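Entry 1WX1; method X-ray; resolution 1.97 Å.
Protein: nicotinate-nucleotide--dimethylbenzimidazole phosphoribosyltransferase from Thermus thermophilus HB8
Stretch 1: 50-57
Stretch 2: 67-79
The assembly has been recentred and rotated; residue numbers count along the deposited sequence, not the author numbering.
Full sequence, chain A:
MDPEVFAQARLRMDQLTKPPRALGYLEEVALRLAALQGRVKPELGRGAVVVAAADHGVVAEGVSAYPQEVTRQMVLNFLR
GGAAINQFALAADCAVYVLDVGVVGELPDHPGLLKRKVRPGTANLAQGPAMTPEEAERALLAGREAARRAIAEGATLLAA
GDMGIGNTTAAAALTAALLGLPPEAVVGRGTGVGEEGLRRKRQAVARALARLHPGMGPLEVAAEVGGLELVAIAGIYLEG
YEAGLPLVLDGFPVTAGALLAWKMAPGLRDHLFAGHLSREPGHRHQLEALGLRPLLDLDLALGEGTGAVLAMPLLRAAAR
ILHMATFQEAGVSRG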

ATOM      1  N   VAL A  50       9.703 -13.412  -9.737  1.00 13.99           N
ATOM      2  CA  VAL A  50       9.849 -14.605 -10.552  1.00 13.31           C
ATOM      3  C   VAL A  50       8.573 -15.396 -10.324  1.00 13.20           C
ATOM      4  O   VAL A  50       8.283 -15.819  -9.201  1.00 12.89           O
ATOM      5  CB  VAL A  50      11.063 -15.456 -10.132  1.00 13.62           C
ATOM      6  CG1 VAL A  50      11.111 -16.737 -10.971  1.00 15.08           C
ATOM      7  CG2 VAL A  50      12.350 -14.653 -10.325  1.00 15.79           C
ATOM      8  N   VAL A  51       7.799 -15.560 -11.386  1.00 12.09           N
ATOM      9  CA  VAL A  51       6.542 -16.289 -11.312  1.00 14.47           C
ATOM     10  C   VAL A  51       6.784 -17.726 -11.749  1.00 13.30           C
ATOM     11  O   VAL A  51       7.079 -17.979 -12.915  1.00 14.17           O
ATOM     12  CB  VAL A  51       5.481 -15.649 -12.236  1.00 15.51           C
ATOM     13  CG1 VAL A  51       4.135 -16.354 -12.060  1.00 15.89           C
ATOM     14  CG2 VAL A  51       5.364 -14.159 -11.935  1.00 15.60           C
ATOM     15  N   ALA A  52       6.672 -18.658 -10.806  1.00 13.17           N
ATOM     16  CA  ALA A  52       6.881 -20.076 -11.087  1.00 13.11           C
ATOM     17  C   ALA A  52       5.549 -20.718 -11.467  1.00 14.53           C
ATOM     18  O   ALA A  52       4.539 -20.505 -10.798  1.00 14.12           O
ATOM     19  CB  ALA A  52       7.476 -20.765  -9.863  1.00 14.20           C
ATOM     20  N   ALA A  53       5.551 -21.510 -12.536  1.00 12.51           N
ATOM     21  CA  ALA A  53       4.327 -22.142 -13.004  1.00 13.94           C
ATOM     22  C   ALA A  53       4.459 -23.642 -13.211  1.00 14.08           C
ATOM     23  O   ALA A  53       5.486 -24.131 -13.677  1.00 13.72           O
ATOM     24  CB  ALA A  53       3.874 -21.485 -14.311  1.00 14.27           C
ATOM     25  N   ALA A  54       3.399 -24.363 -12.866  1.00 14.01           N
ATOM     26  CA  ALA A  54       3.358 -25.806 -13.028  1.00 15.19           C
ATOM     27  C   ALA A  54       1.924 -26.272 -12.828  1.00 15.89           C
ATOM     28  O   ALA A  54       1.129 -25.596 -12.172  1.00 15.49           O
ATOM     29  CB  ALA A  54       4.278 -26.485 -12.011  1.00 13.67           C
ATOM     30  N   ASP A  55       1.597 -27.426 -13.394  1.00 16.50           N
ATOM     31  CA  ASP A  55       0.261 -27.967 -13.250  1.00 16.35           C
ATOM     32  C   ASP A  55       0.179 -28.990 -12.133  1.00 16.45           C
ATOM     33  O   ASP A  55       1.201 -29.487 -11.658  1.00 16.83           O
ATOM     34  CB  ASP A  55      -0.222 -28.535 -14.580  1.00 15.59           C
ATOM     35  CG  ASP A  55      -0.782 -27.450 -15.479  1.00 17.52           C
ATOM     36  OD1 ASP A  55      -0.272 -27.258 -16.604  1.00 16.87           O
ATOM     37  OD2 ASP A  55      -1.737 -26.774 -15.039  1.00 16.32           O
ATOM     38  N   HIS A  56      -1.048 -29.289 -11.717  1.00 16.12           N
ATOM     39  CA  HIS A  56      -1.297 -30.200 -10.605  1.00 17.08           C
ATOM     40  C   HIS A  56      -2.263 -31.334 -10.943  1.00 16.81           C
ATOM     41  O   HIS A  56      -3.352 -31.094 -11.463  1.00 16.23           O
ATOM     42  CB  HIS A  56      -1.862 -29.393  -9.434  1.00 14.66           C
ATOM     43  CG  HIS A  56      -0.959 -28.298  -8.966  1.00 17.51           C
ATOM     44  ND1 HIS A  56      -0.188 -28.401  -7.826  1.00 18.70           N
ATOM     45  CD2 HIS A  56      -0.672 -27.084  -9.499  1.00 17.97           C
ATOM     46  CE1 HIS A  56       0.532 -27.306  -7.680  1.00 20.19           C
ATOM     47  NE2 HIS A  56       0.256 -26.490  -8.685  1.00 18.94           N
ATOM     48  N   GLY A  57      -1.865 -32.565 -10.633  1.00 16.02           N
ATOM     49  CA  GLY A  57      -2.726 -33.701 -10.902  1.00 17.18           C
ATOM     50  C   GLY A  57      -3.966 -33.690 -10.025  1.00 17.85           C
ATOM     51  O   GLY A  57      -4.974 -34.314 -10.358  1.00 19.19           O
ATOM     52  N   PRO A  67     -10.316 -24.988 -15.841  1.00 24.73           N
ATOM     53  CA  PRO A  67      -9.683 -26.156 -16.457  1.00 24.03           C
ATOM     54  C   PRO A  67      -8.161 -26.018 -16.378  1.00 23.66           C
ATOM     55  O   PRO A  67      -7.632 -24.908 -16.400  1.00 21.77           O
ATOM     56  CB  PRO A  67     -10.204 -26.114 -17.889  1.00 25.50           C
ATOM     57  CG  PRO A  67     -10.355 -24.641 -18.140  1.00 24.86           C
ATOM     58  CD  PRO A  67     -10.999 -24.167 -16.857  1.00 25.19           C
ATOM     59  N   GLN A  68      -7.473 -27.150 -16.298  1.00 22.23           N
ATOM     60  CA  GLN A  68      -6.023 -27.185 -16.187  1.00 21.77           C
ATOM     61  C   GLN A  68      -5.281 -26.362 -17.239  1.00 21.12           C
ATOM     62  O   GLN A  68      -4.229 -25.783 -16.947  1.00 19.11           O
ATOM     63  CB  GLN A  68      -5.550 -28.642 -16.253  1.00 22.27           C
ATOM     64  CG  GLN A  68      -4.073 -28.817 -15.996  1.00 23.55           C
ATOM     65  CD  GLN A  68      -3.725 -30.248 -15.644  1.00 24.27           C
ATOM     66  OE1 GLN A  68      -3.788 -31.140 -16.487  1.00 23.14           O
ATOM     67  NE2 GLN A  68      -3.365 -30.475 -14.387  1.00 21.27           N
ATOM     68  N   GLU A  69      -5.833 -26.309 -18.449  1.00 19.54           N
ATOM     69  CA  GLU A  69      -5.226 -25.586 -19.559  1.00 20.07           C
ATOM     70  C   GLU A  69      -4.949 -24.121 -19.256  1.00 18.87           C
ATOM     71  O   GLU A  69      -4.102 -23.514 -19.894  1.00 18.98           O
ATOM     72  CB  GLU A  69      -6.139 -25.648 -20.801  1.00 24.38           C
ATOM     73  CG  GLU A  69      -7.510 -25.053 -20.584  1.00 30.91           C
ATOM     74  CD  GLU A  69      -8.483 -25.306 -21.715  1.00 36.85           C
ATOM     75  OE1 GLU A  69      -8.156 -24.987 -22.886  1.00 42.46           O
ATOM     76  OE2 GLU A  69      -9.580 -25.819 -21.426  1.00 41.81           O
ATOM     77  N   VAL A  70      -5.670 -23.555 -18.294  1.00 16.26           N
ATOM     78  CA  VAL A  70      -5.499 -22.151 -17.931  1.00 17.45           C
ATOM     79  C   VAL A  70      -4.088 -21.802 -17.450  1.00 17.63           C
ATOM     80  O   VAL A  70      -3.619 -20.683 -17.656  1.00 18.43           O
ATOM     81  CB  VAL A  70      -6.537 -21.731 -16.862  1.00 18.64           C
ATOM     82  CG1 VAL A  70      -6.246 -20.315 -16.370  1.00 20.81           C
ATOM     83  CG2 VAL A  70      -7.945 -21.786 -17.465  1.00 19.00           C
ATOM     84  N   THR A  71      -3.401 -22.755 -16.829  1.00 16.23           N
ATOM     85  CA  THR A  71      -2.038 -22.495 -16.360  1.00 16.03           C
ATOM     86  C   THR A  71      -1.154 -22.098 -17.543  1.00 16.04           C
ATOM     87  O   THR A  71      -0.502 -21.055 -17.526  1.00 14.48           O
ATOM     88  CB  THR A  71      -1.421 -23.735 -15.683  1.00 16.30           C
ATOM     89  OG1 THR A  71      -2.259 -24.153 -14.599  1.00 15.23           O
ATOM     90  CG2 THR A  71      -0.032 -23.416 -15.145  1.00 15.99           C
ATOM     91  N   ARG A  72      -1.137 -22.936 -18.573  1.00 16.15           N
ATOM     92  CA  ARG A  72      -0.336 -22.654 -19.754  1.00 15.95           C
ATOM     93  C   ARG A  72      -0.787 -21.376 -20.461  1.00 16.20           C
ATOM     94  O   ARG A  72       0.039 -20.574 -20.904  1.00 16.18           O
ATOM     95  CB  ARG A  72      -0.402 -23.828 -20.732  1.00 17.27           C
ATOM     96  CG  ARG A  72       0.339 -23.566 -22.029  1.00 19.74           C
ATOM     97  CD  ARG A  72       0.421 -24.800 -22.916  1.00 21.59           C
ATOM     98  NE  ARG A  72       1.075 -24.461 -24.174  1.00 24.34           N
ATOM     99  CZ  ARG A  72       0.495 -23.783 -25.158  1.00 26.56           C
ATOM    100  NH1 ARG A  72      -0.764 -23.381 -25.042  1.00 27.27           N
ATOM    101  NH2 ARG A  72       1.184 -23.475 -26.246  1.00 27.60           N
ATOM    102  N   GLN A  73      -2.095 -21.191 -20.573  1.00 16.59           N
ATOM    103  CA  GLN A  73      -2.629 -20.006 -21.228  1.00 17.19           C
ATOM    104  C   GLN A  73      -2.238 -18.748 -20.457  1.00 16.99           C
ATOM    105  O   GLN A  73      -1.933 -17.721 -21.054  1.00 17.10           O
ATOM    106  CB  GLN A  73      -4.148 -20.108 -21.335  1.00 17.64           C
ATOM    107  CG  GLN A  73      -4.620 -21.347 -22.083  1.00 20.58           C
ATOM    108  CD  GLN A  73      -6.119 -21.503 -22.041  1.00 20.25           C
ATOM    109  OE1 GLN A  73      -6.766 -21.100 -21.075  1.00 21.53           O
ATOM    110  NE2 GLN A  73      -6.683 -22.106 -23.084  1.00 23.56           N
ATOM    111  N   MET A  74      -2.229 -18.831 -19.131  1.00 15.72           N
ATOM    112  CA  MET A  74      -1.854 -17.674 -18.330  1.00 16.38           C
ATOM    113  C   MET A  74      -0.367 -17.384 -18.461  1.00 16.39           C
ATOM    114  O   MET A  74       0.041 -16.227 -18.420  1.00 15.35           O
ATOM    115  CB  MET A  74      -2.248 -17.875 -16.864  1.00 15.60           C
ATOM    116  CG  MET A  74      -3.723 -17.602 -16.606  1.00 17.53           C
ATOM    117  SD  MET A  74      -4.193 -15.900 -17.047  1.00 20.48           S
ATOM    118  CE  MET A  74      -3.167 -14.959 -15.892  1.00 20.61           C
ATOM    119  N   VAL A  75       0.448 -18.426 -18.621  1.00 16.82           N
ATOM    120  CA  VAL A  75       1.878 -18.209 -18.804  1.00 16.77           C
ATOM    121  C   VAL A  75       2.062 -17.405 -20.087  1.00 17.08           C
ATOM    122  O   VAL A  75       2.836 -16.452 -20.129  1.00 16.15           O
ATOM    123  CB  VAL A  75       2.661 -19.534 -18.920  1.00 16.76           C
ATOM    124  CG1 VAL A  75       4.067 -19.263 -19.465  1.00 16.53           C
ATOM    125  CG2 VAL A  75       2.769 -20.185 -17.544  1.00 16.36           C
ATOM    126  N   LEU A  76       1.342 -17.792 -21.134  1.00 16.59           N
ATOM    127  CA  LEU A  76       1.428 -17.072 -22.397  1.00 17.82           C
ATOM    128  C   LEU A  76       0.961 -15.631 -22.179  1.00 16.59           C
ATOM    129  O   LEU A  76       1.526 -14.700 -22.741  1.00 18.85           O
ATOM    130  CB  LEU A  76       0.566 -17.760 -23.460  1.00 17.45           C
ATOM    131  CG  LEU A  76       1.102 -19.120 -23.920  1.00 17.79           C
ATOM    132  CD1 LEU A  76       0.100 -19.771 -24.868  1.00 20.86           C
ATOM    133  CD2 LEU A  76       2.448 -18.941 -24.606  1.00 18.61           C
ATOM    134  N   ASN A  77      -0.066 -15.461 -21.350  1.00 16.40           N
ATOM    135  CA  ASN A  77      -0.601 -14.134 -21.044  1.00 17.86           C
ATOM    136  C   ASN A  77       0.515 -13.313 -20.385  1.00 18.14           C
ATOM    137  O   ASN A  77       0.694 -12.137 -20.709  1.00 18.68           O
ATOM    138  CB  ASN A  77      -1.806 -14.260 -20.096  1.00 18.37           C
ATOM    139  CG  ASN A  77      -2.677 -13.001 -20.055  1.00 20.99           C
ATOM    140  OD1 ASN A  77      -3.536 -12.858 -19.173  1.00 23.51           O
ATOM    141  ND2 ASN A  77      -2.473 -12.100 -21.007  1.00 15.65           N
ATOM    142  N   PHE A  78       1.262 -13.939 -19.470  1.00 17.29           N
ATOM    143  CA  PHE A  78       2.379 -13.271 -18.786  1.00 16.99           C
ATOM    144  C   PHE A  78       3.400 -12.791 -19.813  1.00 18.88           C
ATOM    145  O   PHE A  78       3.880 -11.662 -19.743  1.00 18.37           O
ATOM    146  CB  PHE A  78       3.122 -14.226 -17.834  1.00 16.52           C
ATOM    147  CG  PHE A  78       2.311 -14.704 -16.658  1.00 16.35           C
ATOM    148  CD1 PHE A  78       2.614 -15.924 -16.048  1.00 17.79           C
ATOM    149  CD2 PHE A  78       1.240 -13.960 -16.172  1.00 17.11           C
ATOM    150  CE1 PHE A  78       1.866 -16.391 -14.967  1.00 16.81           C
ATOM    151  CE2 PHE A  78       0.487 -14.417 -15.089  1.00 18.58           C
ATOM    152  CZ  PHE A  78       0.797 -15.641 -14.494  1.00 17.28           C
ATOM    153  N   LEU A  79       3.740 -13.663 -20.758  1.00 18.41           N
ATOM    154  CA  LEU A  79       4.728 -13.326 -21.778  1.00 20.30           C
ATOM    155  C   LEU A  79       4.238 -12.252 -22.745  1.00 21.55           C
ATOM    156  O   LEU A  79       5.037 -11.594 -23.407  1.00 22.73           O
ATOM    157  CB  LEU A  79       5.136 -14.583 -22.557  1.00 20.29           C
ATOM    158  CG  LEU A  79       5.719 -15.724 -21.712  1.00 22.30           C
ATOM    159  CD1 LEU A  79       6.115 -16.883 -22.626  1.00 20.80           C
ATOM    160  CD2 LEU A  79       6.930 -15.228 -20.922  1.00 20.51           C
TER
HETATM  161  O   HOH W   1      -1.885 -25.767 -18.224  1.00 16.81           O
HETATM  162  O   HOH W   2      -3.116 -27.875 -13.032  1.00 17.29           O

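How does the backbone of one stretch lie against the other? Residues 50-54 form a strand and 70-79 a helix, and the two run nearly antiparallel: their N-to-C directions differ by 149°, and their axes come within 8.7 Å. The end of the strand therefore meets the beginning of the helix, and the helix then travels back along the strand toward Val51. The nearest CA atoms across the stretches belong to Asp55 and Thr71, 6.7 Å apart, just where the strand gives way to loop. Pro67 to Val70 make a type I beta turn that leads into the helix, with Val70 N hydrogen-bonded to Pro67 O at 3.0 Å.

What does Gln68 contribute from within that turn? Its CA-to-CB bond points toward stretch 1, and its extended side chain (chi1 and chi2 both t) runs beside Asp55 and reaches His56. Gln68 CG lies 3.2 Å from Asp55 OD2, a close approach. Gln68 NE2 comes within 3.0 Å of His56 O, but the angle is poor and the pair does not count as a hydrogen bond. Water 2 makes the firmer link: it accepts from Gln68 NE2 at 2.9 Å and from His56 N at 2.8 Å, and donates to Asp55 OD2 at 2.7 Å, so one molecule gathers three polar groups from the two stretches.

Why do Thr71 and Asp55 form the polar centre of the contact? Both CA-to-CB bonds point toward the opposing stretch, and Thr71 OG1 donates to Asp55 OD2 at 2.7 Å, the one direct hydrogen bond between the stretches. A carboxylate is a strong acceptor, and it has a second oxygen to offer. Water 1 donates to Asp55 OD1 at 2.7 Å and to Gln68 O, also at 2.7 Å, while accepting from Arg72 N at 2.9 Å. Asp55 OD2 and Gln68 O, 3.3 Å apart, are both acceptors and do not bond; water 1 instead links Asp55 OD1 with Gln68 O. Water 1 thus ties the aspartate to the backbone of Gln68 and Arg72. The methyl of Thr71 serves a different purpose: Thr71 CG2 sits 3.9 Å from Ala54 O and 4.4 Å from Ala53 CB, beginning the change to apolar packing.

What holds the rest of the helix to the strand? Beyond Thr71 the contacts are apolar, and they climb the helix as they descend the strand. Val75, one turn on, touches Ala53, with Val75 CG2 at 3.7 Å from Ala53 CB; the small alanine points toward the helix, whereas Ala52 next to it points away, as strand alternation requires. Phe78 then meets Val51, two residues back, Phe78 CE1 lying 3.7 Å from Val51 CG1, with the methyl approaching the ring obliquely. All four residues are buried, so these contacts keep hydrocarbon surface from water.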